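Local coordinates for hypothetical protein PH1789 (Pyrococcus horikoshii, PDB 1WR2) that is of unknown function but belongs to the ATP-grasp family of mixed alpha/beta proteins, at residues Val28-Leu34 against Lys196-Leu200; Ala5-Glu10 against Leu204-Ile208; Ile55-Leu61 against Val112-Leu116; Asp212-Val216 against Val226-Ser230. One frame throughout, in Å; residues are numbered along the deposited sequence.

Contacts 1, 2 and 4 form one connected region, and contact 3 lies apart from contacts 1 and 2. The centre of contact 1 is about 12 Å from those of contacts 2 and 4, and it touches both. Leu200 CD2 meets Ile208 CD1 of contact 2, and Leu29 CD1 lies by Leu213 CD2 of contact 4. The centre of contact 4 is about 3 Å from the centre of the chain in space. Contact 3 belongs to a separate four-stranded sheet. Its centre is about 28 Å from that of contact 2, on the opposite side of the chain's centre. Its touch with contact 4, centres about 16 Å apart, is made by Leu116 on Val226 and Val228.

Contact 1: residues Val28-Leu34 against Lys196-Leu200; sequences VLKAYGL and KVSKL
Tyr32 and Leu200 bring the two backbones nearest each other, with CA atoms 6.5 Å apart. Residues 196-200 are helical and belong to helix 187-203. Residues 28-34 carry the last part of helix 22-30 and then a type I turn from Lys30 to Gly33. This turn sets the Tyr32 ring against the second helix.

Leu200 CA sits over one face of that ring, 3.7 Å from the centroid and 18° off the normal. This is a CH-pi contact. Farther out on the same residue, Leu200 CG lies 3.6 Å from Tyr32 CD2. The chi1 of Leu200, -177°, carries CG trans to the backbone N and sends the branch toward helix 22-30. There Leu200 CD1 meets Leu29 CD2 at 3.8 Å and Val28 CG1 at 4.0 Å. Lys199 CG comes to the edge of the Tyr32 ring, near its plane, by CE1.

Lys196 runs extended beyond CG alongside the turn. Its CB packs on Leu34 CD2 at 3.8 Å, the two side chains passing in opposite directions. Its NZ ends 3.3 Å from Gly33 O in a weak hydrogen bond. The stronger partner of that amine is Asp192, by a salt bridge. Tyr32 OH is hydrogen-bonded to Asp203, which also pairs with Lys199.

The joint is therefore mainly apolar, with Leu200 buried between the tyrosine face and the aliphatic side chains. The polar ends of Lys196, Lys199 and Tyr32 gather at its margin, where Asp192 and Asp203 satisfy them.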
loop_
_atom_site.group_PDB
_atom_site.type_symbol
_atom_site.label_atom_id
_atom_site.label_comp_id
_atom_site.label_asym_id
_atom_site.label_seq_id
_atom_site.Cartn_x
_atom_site.Cartn_y
_atom_site.Cartn_z
ATOM N N VAL A 28 -8.985 4.443 -0.190
ATOM C CA VAL A 28 -8.860 5.389 -1.294
ATOM C C VAL A 28 -8.494 4.616 -2.562
ATOM O O VAL A 28 -9.058 4.847 -3.635
ATOM C CB VAL A 28 -7.767 6.436 -1.011
ATOM C CG1 VAL A 28 -7.565 7.323 -2.233
ATOM C CG2 VAL A 28 -8.158 7.278 0.193
ATOM N N LEU A 29 -7.559 3.684 -2.426
ATOM C CA LEU A 29 -7.116 2.885 -3.553
ATOM C C LEU A 29 -8.251 2.051 -4.142
ATOM O O LEU A 29 -8.449 2.046 -5.358
ATOM C CB LEU A 29 -5.947 1.987 -3.138
ATOM C CG LEU A 29 -4.715 2.722 -2.575
ATOM C CD1 LEU A 29 -3.594 1.721 -2.322
ATOM C CD2 LEU A 29 -4.239 3.779 -3.551
ATOM N N LYS A 30 -9.001 1.358 -3.290
ATOM C CA LYS A 30 -10.112 0.540 -3.766
ATOM C C LYS A 30 -11.170 1.369 -4.494
ATOM O O LYS A 30 -11.761 0.909 -5.472
ATOM C CB LYS A 30 -10.765 -0.214 -2.599
ATOM C CG LYS A 30 -9.922 -1.361 -2.058
ATOM C CD LYS A 30 -10.668 -2.188 -1.012
ATOM C CE LYS A 30 -10.959 -1.385 0.240
ATOM N NZ LYS A 30 -11.601 -2.238 1.277
ATOM N N ALA A 31 -11.402 2.588 -4.016
ATOM C CA ALA A 31 -12.392 3.474 -4.614
ATOM C C ALA A 31 -12.074 3.743 -6.080
ATOM O O ALA A 31 -12.936 4.196 -6.838
ATOM C CB ALA A 31 -12.449 4.788 -3.840
ATOM N N TYR A 32 -10.830 3.463 -6.473
ATOM C CA TYR A 32 -10.399 3.666 -7.849
ATOM C C TYR A 32 -10.123 2.342 -8.559
ATOM O O TYR A 32 -9.471 2.295 -9.601
ATOM C CB TYR A 32 -9.173 4.585 -7.883
ATOM C CG TYR A 32 -9.543 6.054 -7.842
ATOM C CD1 TYR A 32 -9.679 6.788 -9.017
ATOM C CD2 TYR A 32 -9.814 6.694 -6.633
ATOM C CE1 TYR A 32 -10.080 8.126 -8.990
ATOM C CE2 TYR A 32 -10.216 8.029 -6.596
ATOM C CZ TYR A 32 -10.346 8.736 -7.783
ATOM O OH TYR A 32 -10.735 10.053 -7.758
ATOM N N GLY A 33 -10.619 1.259 -7.973
ATOM C CA GLY A 33 -10.469 -0.049 -8.581
ATOM C C GLY A 33 -9.110 -0.716 -8.568
ATOM O O GLY A 33 -8.921 -1.712 -9.260
ATOM N N LEU A 34 -8.168 -0.179 -7.798
ATOM C CA LEU A 34 -6.832 -0.764 -7.697
ATOM C C LEU A 34 -6.924 -2.121 -7.002
ATOM O O LEU A 34 -7.803 -2.335 -6.176
ATOM C CB LEU A 34 -5.910 0.181 -6.917
ATOM C CG LEU A 34 -5.404 1.357 -7.754
ATOM C CD1 LEU A 34 -4.917 2.490 -6.869
ATOM C CD2 LEU A 34 -4.284 0.840 -8.662
ATOM N N LYS A 196 -4.479 3.922 -13.139
ATOM C CA LYS A 196 -5.445 4.130 -12.073
ATOM C C LYS A 196 -4.871 5.071 -11.017
ATOM O O LYS A 196 -5.571 5.942 -10.506
ATOM C CB LYS A 196 -5.861 2.784 -11.462
ATOM C CG LYS A 196 -6.877 2.031 -12.337
ATOM C CD LYS A 196 -7.234 0.654 -11.793
ATOM C CE LYS A 196 -8.401 0.059 -12.589
ATOM N NZ LYS A 196 -8.448 -1.424 -12.503
ATOM N N VAL A 197 -3.595 4.919 -10.681
ATOM C CA VAL A 197 -3.010 5.834 -9.702
ATOM C C VAL A 197 -2.978 7.242 -10.272
ATOM O O VAL A 197 -3.237 8.220 -9.565
ATOM C CB VAL A 197 -1.566 5.422 -9.320
ATOM C CG1 VAL A 197 -0.905 6.530 -8.490
ATOM C CG2 VAL A 197 -1.601 4.123 -8.533
ATOM N N SER A 198 -2.652 7.342 -11.558
ATOM C CA SER A 198 -2.588 8.629 -12.241
ATOM C C SER A 198 -3.944 9.331 -12.159
ATOM O O SER A 198 -4.019 10.525 -11.884
ATOM C CB SER A 198 -2.194 8.410 -13.711
ATOM O OG SER A 198 -2.145 9.624 -14.438
ATOM N N LYS A 199 -5.008 8.570 -12.397
ATOM C CA LYS A 199 -6.379 9.081 -12.357
ATOM C C LYS A 199 -6.722 9.535 -10.943
ATOM O O LYS A 199 -7.216 10.647 -10.726
ATOM C CB LYS A 199 -7.342 7.975 -12.815
ATOM C CG LYS A 199 -8.821 8.262 -12.588
ATOM C CD LYS A 199 -9.266 9.556 -13.260
ATOM C CE LYS A 199 -10.753 9.809 -13.025
ATOM N NZ LYS A 199 -11.176 11.138 -13.538
ATOM N N LEU A 200 -6.442 8.663 -9.985
ATOM C CA LEU A 200 -6.692 8.935 -8.576
ATOM C C LEU A 200 -5.997 10.227 -8.139
ATOM O O LEU A 200 -6.614 11.096 -7.517
ATOM C CB LEU A 200 -6.189 7.742 -7.741
ATOM C CG LEU A 200 -6.369 7.668 -6.220
ATOM C CD1 LEU A 200 -6.083 6.250 -5.778
ATOM C CD2 LEU A 200 -5.446 8.636 -5.502
#

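Contact 2: residues Ala5-Glu10 against Leu204-Ile208; sequences AVRVIE and LKDYI
Ile9 of helix 3-14 meets both Tyr207 and Leu204 of the 204-208 turn. Its CG2 lies 3.8 Å from Tyr207 CD1, and its CD1 lies 3.8 Å from Leu204 CD1. The chi1 of Ile9, -70°, places CG1 opposite the carbonyl carbon, so the two branches part, CG2 to the ring and CD1 to the leucine. Val6, one turn earlier in the helix, repeats this division. Its CG1 is 3.5 Å from Tyr207 OH, and its CG2 is 4.0 Å from Leu204 CD2. Ala5 CB adds a looser touch on Leu204 CD1.

Glu10 closes the outer side. Its chain bends at chi2, and OE2 comes to the edge of the tyrosine ring, near its plane, 3.2 Å from Tyr207 CE1. The carboxylate and ring planes stand 77° apart. OE2 is placed where it could interact favourably with the C-H edge.

Backbone bonds hold these groups in place. On the helix, Ile9 N bonds to Ala5 O and Glu10 N to Val6 O. These bonds keep the helical spacing that sets Ala5, Val6, Ile9 and Glu10 on one side. In the turn, Leu204 O takes two donors, Tyr207 N at 2.8 Å and Ile208 N at 3.0 Å. The chain is thereby curled back just after helix 187-203, and the tyrosine faces the same helix as Leu204.

The backbone of Tyr207 also bonds to Lys235. Ile9 touches Leu234 of strand 225-234, Ala5 touches Tyr32, and Leu204 touches Val28 of helix 22-30. Helix 3-14 is thus packed where helix 187-203 turns into strand 208-218.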
loop_
_atom_site.group_PDB
_atom_site.type_symbol
_atom_site.label_atom_id
_atom_site.label_comp_id
_atom_site.label_asym_id
_atom_site.label_seq_id
_atom_site.Cartn_x
_atom_site.Cartn_y
_atom_site.Cartn_z
ATOM N N ALA A 5 -13.623 8.185 -1.966
ATOM C CA ALA A 5 -12.252 8.590 -1.679
ATOM C C ALA A 5 -12.236 9.924 -0.946
ATOM O O ALA A 5 -11.552 10.076 0.062
ATOM C CB ALA A 5 -11.447 8.694 -2.981
ATOM N N VAL A 6 -12.994 10.887 -1.461
ATOM C CA VAL A 6 -13.069 12.212 -0.855
ATOM C C VAL A 6 -13.644 12.115 0.554
ATOM O O VAL A 6 -13.319 12.917 1.430
ATOM C CB VAL A 6 -13.964 13.165 -1.695
ATOM C CG1 VAL A 6 -14.097 14.512 -0.995
ATOM C CG2 VAL A 6 -13.369 13.353 -3.082
ATOM N N ARG A 7 -14.494 11.118 0.763
ATOM C CA ARG A 7 -15.133 10.907 2.056
ATOM C C ARG A 7 -14.099 10.463 3.088
ATOM O O ARG A 7 -13.960 11.072 4.150
ATOM C CB ARG A 7 -16.220 9.840 1.928
ATOM C CG ARG A 7 -17.309 9.918 2.991
ATOM C CD ARG A 7 -17.768 8.527 3.386
ATOM N NE ARG A 7 -16.801 7.902 4.285
ATOM C CZ ARG A 7 -16.745 6.600 4.542
ATOM N NH1 ARG A 7 -17.600 5.771 3.960
ATOM N NH2 ARG A 7 -15.837 6.129 5.387
ATOM N N VAL A 8 -13.371 9.399 2.764
ATOM C CA VAL A 8 -12.350 8.880 3.662
ATOM C C VAL A 8 -11.299 9.957 3.913
ATOM O O VAL A 8 -10.846 10.141 5.043
ATOM C CB VAL A 8 -11.679 7.620 3.067
ATOM C CG1 VAL A 8 -10.734 7.002 4.083
ATOM C CG2 VAL A 8 -12.744 6.614 2.655
ATOM N N ILE A 9 -10.918 10.676 2.861
ATOM C CA ILE A 9 -9.927 11.740 2.991
ATOM C C ILE A 9 -10.422 12.846 3.926
ATOM O O ILE A 9 -9.739 13.213 4.886
ATOM C CB ILE A 9 -9.582 12.351 1.614
ATOM C CG1 ILE A 9 -8.779 11.342 0.787
ATOM C CG2 ILE A 9 -8.792 13.632 1.795
ATOM C CD1 ILE A 9 -8.461 11.803 -0.621
ATOM N N GLU A 10 -11.609 13.377 3.647
ATOM C CA GLU A 10 -12.180 14.435 4.478
ATOM C C GLU A 10 -12.214 14.013 5.944
ATOM O O GLU A 10 -11.793 14.759 6.833
ATOM C CB GLU A 10 -13.604 14.771 4.018
ATOM C CG GLU A 10 -13.697 15.634 2.765
ATOM C CD GLU A 10 -12.959 16.960 2.904
ATOM O OE1 GLU A 10 -12.944 17.526 4.020
ATOM O OE2 GLU A 10 -12.404 17.445 1.894
ATOM N N LEU A 204 -7.641 13.858 -7.177
ATOM C CA LEU A 204 -7.405 14.347 -5.830
ATOM C C LEU A 204 -6.152 15.195 -5.662
ATOM O O LEU A 204 -5.620 15.289 -4.556
ATOM C CB LEU A 204 -7.331 13.152 -4.881
ATOM C CG LEU A 204 -8.426 12.091 -5.042
ATOM C CD1 LEU A 204 -8.045 10.852 -4.244
ATOM C CD2 LEU A 204 -9.768 12.641 -4.587
ATOM N N LYS A 205 -5.679 15.823 -6.737
ATOM C CA LYS A 205 -4.464 16.624 -6.636
ATOM C C LYS A 205 -4.455 17.701 -5.550
ATOM O O LYS A 205 -3.389 18.066 -5.050
ATOM C CB LYS A 205 -4.098 17.243 -7.992
ATOM C CG LYS A 205 -5.160 18.096 -8.646
ATOM C CD LYS A 205 -4.585 18.731 -9.908
ATOM C CE LYS A 205 -5.669 19.334 -10.786
ATOM N NZ LYS A 205 -6.555 18.280 -11.373
ATOM N N ASP A 206 -5.622 18.209 -5.167
ATOM C CA ASP A 206 -5.655 19.229 -4.121
ATOM C C ASP A 206 -5.661 18.600 -2.729
ATOM O O ASP A 206 -5.447 19.284 -1.725
ATOM C CB ASP A 206 -6.882 20.131 -4.282
ATOM C CG ASP A 206 -6.749 21.083 -5.451
ATOM O OD1 ASP A 206 -5.741 21.821 -5.502
ATOM O OD2 ASP A 206 -7.650 21.095 -6.317
ATOM N N TYR A 207 -5.896 17.293 -2.681
ATOM C CA TYR A 207 -5.939 16.564 -1.419
ATOM C C TYR A 207 -4.630 15.883 -1.037
ATOM O O TYR A 207 -4.133 16.046 0.080
ATOM C CB TYR A 207 -7.026 15.490 -1.468
ATOM C CG TYR A 207 -8.435 16.021 -1.538
ATOM C CD1 TYR A 207 -9.005 16.690 -0.454
ATOM C CD2 TYR A 207 -9.203 15.853 -2.688
ATOM C CE1 TYR A 207 -10.307 17.174 -0.515
ATOM C CE2 TYR A 207 -10.504 16.335 -2.760
ATOM C CZ TYR A 207 -11.050 16.993 -1.672
ATOM O OH TYR A 207 -12.339 17.469 -1.744
ATOM N N ILE A 208 -4.088 15.113 -1.976
ATOM C CA ILE A 208 -2.869 14.340 -1.757
ATOM C C ILE A 208 -1.538 15.047 -2.025
ATOM O O ILE A 208 -1.323 15.625 -3.090
ATOM C CB ILE A 208 -2.922 13.048 -2.601
ATOM C CG1 ILE A 208 -4.206 12.290 -2.274
ATOM C CG2 ILE A 208 -1.683 12.180 -2.345
ATOM C CD1 ILE A 208 -4.559 11.222 -3.280
#

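Contact 3: residues Ile55-Leu61 against Val112-Leu116; sequences IGYPVVL and VAPML
Val60 and Ala113 pair in an antiparallel sheet of four strands, where strand 59-64 lies between strands 109-114 and 77-81. This sheet is separate from the larger one of this ATP-grasp protein. Val60 and Ala113 are a hydrogen-bonded pair. Val60 N donates to Ala113 O at 2.9 Å, and Ala113 N returns to Val60 O at 3.1 Å. Both bonds are fairly straight, 163° and 168° at the hydrogen. The flanking pairs, Val59 with Pro114 and Leu61 with Val112, are non-hydrogen-bonded.

On one face, Leu61 and Val112 point the same way and lie side by side, CD2 to CG2 at 3.9 Å. Ile55, at the end of helix 45-55, reaches over the same face, where its CD1 rests 3.5 Å from Ala113 C and also touches Val112 CG1.

Before the strand, the peptide between Tyr57 and Pro58 is cis. Beyond the Val59-Pro114 pair a water bridges the two segments. It donates to Pro58 O at 2.6 Å and accepts from Met115 N at 3.0 Å.

Met115 then folds back over the first segment. Met115 CG lies 3.8 Å from Pro58 CG, the two side chains crossing at about a right angle. Bends at chi2 and chi3 turn the thioether toward Val60, and Met115 SD ends 3.5 Å from Val60 CG2.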
loop_
_atom_site.group_PDB
_atom_site.type_symbol
_atom_site.label_atom_id
_atom_site.label_comp_id
_atom_site.label_asym_id
_atom_site.label_seq_id
_atom_site.Cartn_x
_atom_site.Cartn_y
_atom_site.Cartn_z
ATOM N N ILE A 55 -11.412 -14.958 6.640
ATOM C CA ILE A 55 -10.538 -14.956 5.475
ATOM C C ILE A 55 -9.640 -16.186 5.384
ATOM O O ILE A 55 -9.048 -16.445 4.336
ATOM C CB ILE A 55 -9.664 -13.681 5.422
ATOM C CG1 ILE A 55 -8.663 -13.671 6.572
ATOM C CG2 ILE A 55 -10.553 -12.444 5.488
ATOM C CD1 ILE A 55 -7.716 -12.492 6.516
ATOM N N GLY A 56 -9.549 -16.940 6.481
ATOM C CA GLY A 56 -8.742 -18.152 6.501
ATOM C C GLY A 56 -7.272 -17.994 6.855
ATOM O O GLY A 56 -6.600 -17.086 6.363
ATOM N N TYR A 57 -6.768 -18.885 7.708
ATOM C CA TYR A 57 -5.362 -18.854 8.114
ATOM C C TYR A 57 -4.483 -19.432 7.003
ATOM O O TYR A 57 -4.952 -20.220 6.182
ATOM C CB TYR A 57 -5.147 -19.669 9.396
ATOM C CG TYR A 57 -5.715 -19.051 10.656
ATOM C CD1 TYR A 57 -7.053 -19.225 11.008
ATOM C CD2 TYR A 57 -4.901 -18.287 11.502
ATOM C CE1 TYR A 57 -7.570 -18.656 12.186
ATOM C CE2 TYR A 57 -5.401 -17.715 12.666
ATOM C CZ TYR A 57 -6.732 -17.901 13.008
ATOM O OH TYR A 57 -7.210 -17.344 14.174
ATOM N N PRO A 58 -3.195 -19.054 6.962
ATOM C CA PRO A 58 -2.501 -18.131 7.869
ATOM C C PRO A 58 -2.809 -16.669 7.558
ATOM O O PRO A 58 -3.088 -16.315 6.413
ATOM C CB PRO A 58 -1.035 -18.470 7.633
ATOM C CG PRO A 58 -1.014 -18.773 6.165
ATOM C CD PRO A 58 -2.248 -19.644 5.998
ATOM N N VAL A 59 -2.745 -15.819 8.578
ATOM C CA VAL A 59 -3.030 -14.401 8.389
ATOM C C VAL A 59 -1.904 -13.513 8.893
ATOM O O VAL A 59 -0.949 -13.985 9.517
ATOM C CB VAL A 59 -4.327 -13.990 9.115
ATOM C CG1 VAL A 59 -5.483 -14.874 8.652
ATOM C CG2 VAL A 59 -4.140 -14.103 10.624
ATOM N N VAL A 60 -2.041 -12.223 8.610
ATOM C CA VAL A 60 -1.087 -11.193 9.002
ATOM C C VAL A 60 -1.800 -10.222 9.933
ATOM O O VAL A 60 -2.969 -9.909 9.713
ATOM C CB VAL A 60 -0.620 -10.371 7.774
ATOM C CG1 VAL A 60 0.149 -9.137 8.227
ATOM C CG2 VAL A 60 0.238 -11.221 6.873
ATOM N N LEU A 61 -1.115 -9.760 10.977
ATOM C CA LEU A 61 -1.702 -8.767 11.871
ATOM C C LEU A 61 -0.855 -7.511 11.728
ATOM O O LEU A 61 0.377 -7.582 11.721
ATOM C CB LEU A 61 -1.706 -9.236 13.333
ATOM C CG LEU A 61 -2.688 -10.342 13.729
ATOM C CD1 LEU A 61 -2.655 -10.502 15.246
ATOM C CD2 LEU A 61 -4.113 -9.988 13.274
ATOM N N VAL A 112 -6.377 -7.273 9.883
ATOM C CA VAL A 112 -6.226 -8.717 9.725
ATOM C C VAL A 112 -6.271 -8.934 8.221
ATOM O O VAL A 112 -7.295 -8.683 7.590
ATOM C CB VAL A 112 -7.393 -9.504 10.365
ATOM C CG1 VAL A 112 -7.135 -10.993 10.242
ATOM C CG2 VAL A 112 -7.566 -9.108 11.810
ATOM N N ALA A 113 -5.165 -9.395 7.649
ATOM C CA ALA A 113 -5.094 -9.600 6.215
ATOM C C ALA A 113 -4.608 -10.995 5.864
ATOM O O ALA A 113 -4.161 -11.749 6.723
ATOM C CB ALA A 113 -4.172 -8.564 5.594
ATOM N N PRO A 114 -4.678 -11.350 4.577
ATOM C CA PRO A 114 -4.228 -12.675 4.161
ATOM C C PRO A 114 -2.739 -12.715 3.831
ATOM O O PRO A 114 -2.101 -11.675 3.618
ATOM C CB PRO A 114 -5.097 -12.951 2.937
ATOM C CG PRO A 114 -5.162 -11.575 2.294
ATOM C CD PRO A 114 -5.408 -10.668 3.490
ATOM N N MET A 115 -2.186 -13.923 3.828
ATOM C CA MET A 115 -0.794 -14.124 3.464
ATOM C C MET A 115 -0.834 -14.262 1.948
ATOM O O MET A 115 -1.156 -15.328 1.413
ATOM C CB MET A 115 -0.249 -15.401 4.102
ATOM C CG MET A 115 0.238 -15.225 5.536
ATOM S SD MET A 115 1.700 -14.157 5.628
ATOM C CE MET A 115 2.967 -15.300 5.061
ATOM N N LEU A 116 -0.524 -13.173 1.259
ATOM C CA LEU A 116 -0.559 -13.159 -0.192
ATOM C C LEU A 116 0.574 -13.948 -0.832
ATOM O O LEU A 116 1.687 -14.004 -0.305
ATOM C CB LEU A 116 -0.535 -11.714 -0.690
ATOM C CG LEU A 116 -1.727 -10.854 -0.254
ATOM C CD1 LEU A 116 -1.482 -9.409 -0.656
ATOM C CD2 LEU A 116 -3.007 -11.386 -0.889
HETATM O O HOH W 1 -4.010 -16.271 4.001
#

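Contact 4: residues Asp212-Val216 against Val226-Ser230; sequences DLNPV and VIVDS
Ser230 reaches Asp212 through its chi1 of 175°, which swings OG away from its own backbone N and onto the carbonyl of Asp212, the residue before its pair partner Leu213. Ser230 OG donates to Asp212 O at 2.9 Å. Leu213, with chi1 -47°, turns CG to the side opposite its carbonyl carbon, and its CD1 meets Ile227 CD1 at 3.6 Å. Val216 CG2 lies beside Ile227 CG1 on the same face. Leu29 and Val197 of contact 1 touch Leu213 there.

The backbone joins are irregular. Asn214 N donates to Asp229 O at 3.0 Å, approaching from above the carbonyl plane. The peptide between Asn214 and Pro215 is cis, and the chain turns a corner at Pro215. Pro215 O then accepts from two successive residues. The bond from Val228 N is short, 2.7 Å, and that from Asp229 N is weak, 3.4 Å. The Pro215 ring covers this spot, with CG 3.7 Å from Val228 CB.

Asp229 OD1 accepts from the next residue, Ser230 N, at 2.6 Å on its anti lone pair. Its OD2 forms a salt bridge with Lys71.

Two residues on each strand separate the regular non-hydrogen-bonded pairs, Leu213 with Ser230 and Val216 with Ile227. This cis-proline corner makes a locally irregular beta hairpin of strands 208-218 and 225-234, within the larger antiparallel sheet of this ATP-grasp protein.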
loop_
_atom_site.group_PDB
_atom_site.type_symbol
_atom_site.label_atom_id
_atom_site.label_comp_id
_atom_site.label_asym_id
_atom_site.label_seq_id
_atom_site.Cartn_x
_atom_site.Cartn_y
_atom_site.Cartn_z
ATOM N N ASP A 212 2.326 6.197 -2.065
ATOM C CA ASP A 212 2.999 5.105 -2.729
ATOM C C ASP A 212 2.242 3.832 -2.471
ATOM O O ASP A 212 1.368 3.773 -1.603
ATOM C CB ASP A 212 4.453 4.963 -2.266
ATOM C CG ASP A 212 4.572 4.606 -0.806
ATOM O OD1 ASP A 212 3.999 3.575 -0.387
ATOM O OD2 ASP A 212 5.248 5.358 -0.078
ATOM N N LEU A 213 2.552 2.836 -3.290
ATOM C CA LEU A 213 1.971 1.517 -3.178
ATOM C C LEU A 213 3.264 0.741 -3.022
ATOM O O LEU A 213 4.040 0.637 -3.973
ATOM C CB LEU A 213 1.271 1.115 -4.474
ATOM C CG LEU A 213 0.321 2.073 -5.194
ATOM C CD1 LEU A 213 -0.506 1.248 -6.156
ATOM C CD2 LEU A 213 -0.578 2.817 -4.230
ATOM N N ASN A 214 3.503 0.219 -1.823
ATOM C CA ASN A 214 4.741 -0.490 -1.535
ATOM C C ASN A 214 4.561 -1.341 -0.283
ATOM O O ASN A 214 4.360 -0.812 0.811
ATOM C CB ASN A 214 5.852 0.544 -1.331
ATOM C CG ASN A 214 7.205 -0.082 -1.012
ATOM O OD1 ASN A 214 7.351 -1.298 -0.986
ATOM N ND2 ASN A 214 8.201 0.761 -0.771
ATOM N N PRO A 215 4.676 -2.671 -0.425
ATOM C CA PRO A 215 4.968 -3.276 -1.729
ATOM C C PRO A 215 3.771 -3.656 -2.575
ATOM O O PRO A 215 2.628 -3.630 -2.121
ATOM C CB PRO A 215 5.811 -4.495 -1.361
ATOM C CG PRO A 215 5.219 -4.922 -0.066
ATOM C CD PRO A 215 4.938 -3.625 0.670
ATOM N N VAL A 216 4.059 -3.986 -3.827
ATOM C CA VAL A 216 3.057 -4.442 -4.782
ATOM C C VAL A 216 3.662 -5.720 -5.357
ATOM O O VAL A 216 4.839 -5.736 -5.709
ATOM C CB VAL A 216 2.862 -3.459 -5.956
ATOM C CG1 VAL A 216 1.990 -4.114 -7.031
ATOM C CG2 VAL A 216 2.220 -2.170 -5.472
ATOM N N VAL A 226 -1.143 -7.459 -7.029
ATOM C CA VAL A 226 -1.809 -7.151 -5.771
ATOM C C VAL A 226 -1.003 -6.154 -4.933
ATOM O O VAL A 226 0.219 -6.250 -4.834
ATOM C CB VAL A 226 -2.058 -8.446 -4.955
ATOM C CG1 VAL A 226 -0.741 -9.037 -4.482
ATOM C CG2 VAL A 226 -2.980 -8.159 -3.792
ATOM N N ILE A 227 -1.701 -5.186 -4.349
ATOM C CA ILE A 227 -1.082 -4.163 -3.507
ATOM C C ILE A 227 -1.003 -4.685 -2.074
ATOM O O ILE A 227 -2.020 -5.028 -1.477
ATOM C CB ILE A 227 -1.913 -2.874 -3.535
ATOM C CG1 ILE A 227 -1.943 -2.317 -4.962
ATOM C CG2 ILE A 227 -1.352 -1.863 -2.556
ATOM C CD1 ILE A 227 -2.989 -1.233 -5.177
ATOM N N VAL A 228 0.201 -4.739 -1.520
ATOM C CA VAL A 228 0.383 -5.253 -0.171
ATOM C C VAL A 228 0.307 -4.214 0.939
ATOM O O VAL A 228 -0.235 -4.481 2.014
ATOM C CB VAL A 228 1.711 -6.029 -0.078
ATOM C CG1 VAL A 228 1.888 -6.618 1.313
ATOM C CG2 VAL A 228 1.719 -7.132 -1.130
ATOM N N ASP A 229 0.853 -3.030 0.695
ATOM C CA ASP A 229 0.815 -1.963 1.693
ATOM C C ASP A 229 0.753 -0.663 0.906
ATOM O O ASP A 229 1.067 -0.645 -0.285
ATOM C CB ASP A 229 2.081 -1.987 2.554
ATOM C CG ASP A 229 1.904 -1.267 3.883
ATOM O OD1 ASP A 229 1.072 -0.343 3.964
ATOM O OD2 ASP A 229 2.607 -1.613 4.852
ATOM N N SER A 230 0.355 0.416 1.564
ATOM C CA SER A 230 0.254 1.715 0.909
ATOM C C SER A 230 0.252 2.839 1.935
ATOM O O SER A 230 -0.200 2.663 3.069
ATOM C CB SER A 230 -1.034 1.800 0.083
ATOM O OG SER A 230 -1.216 3.094 -0.474
#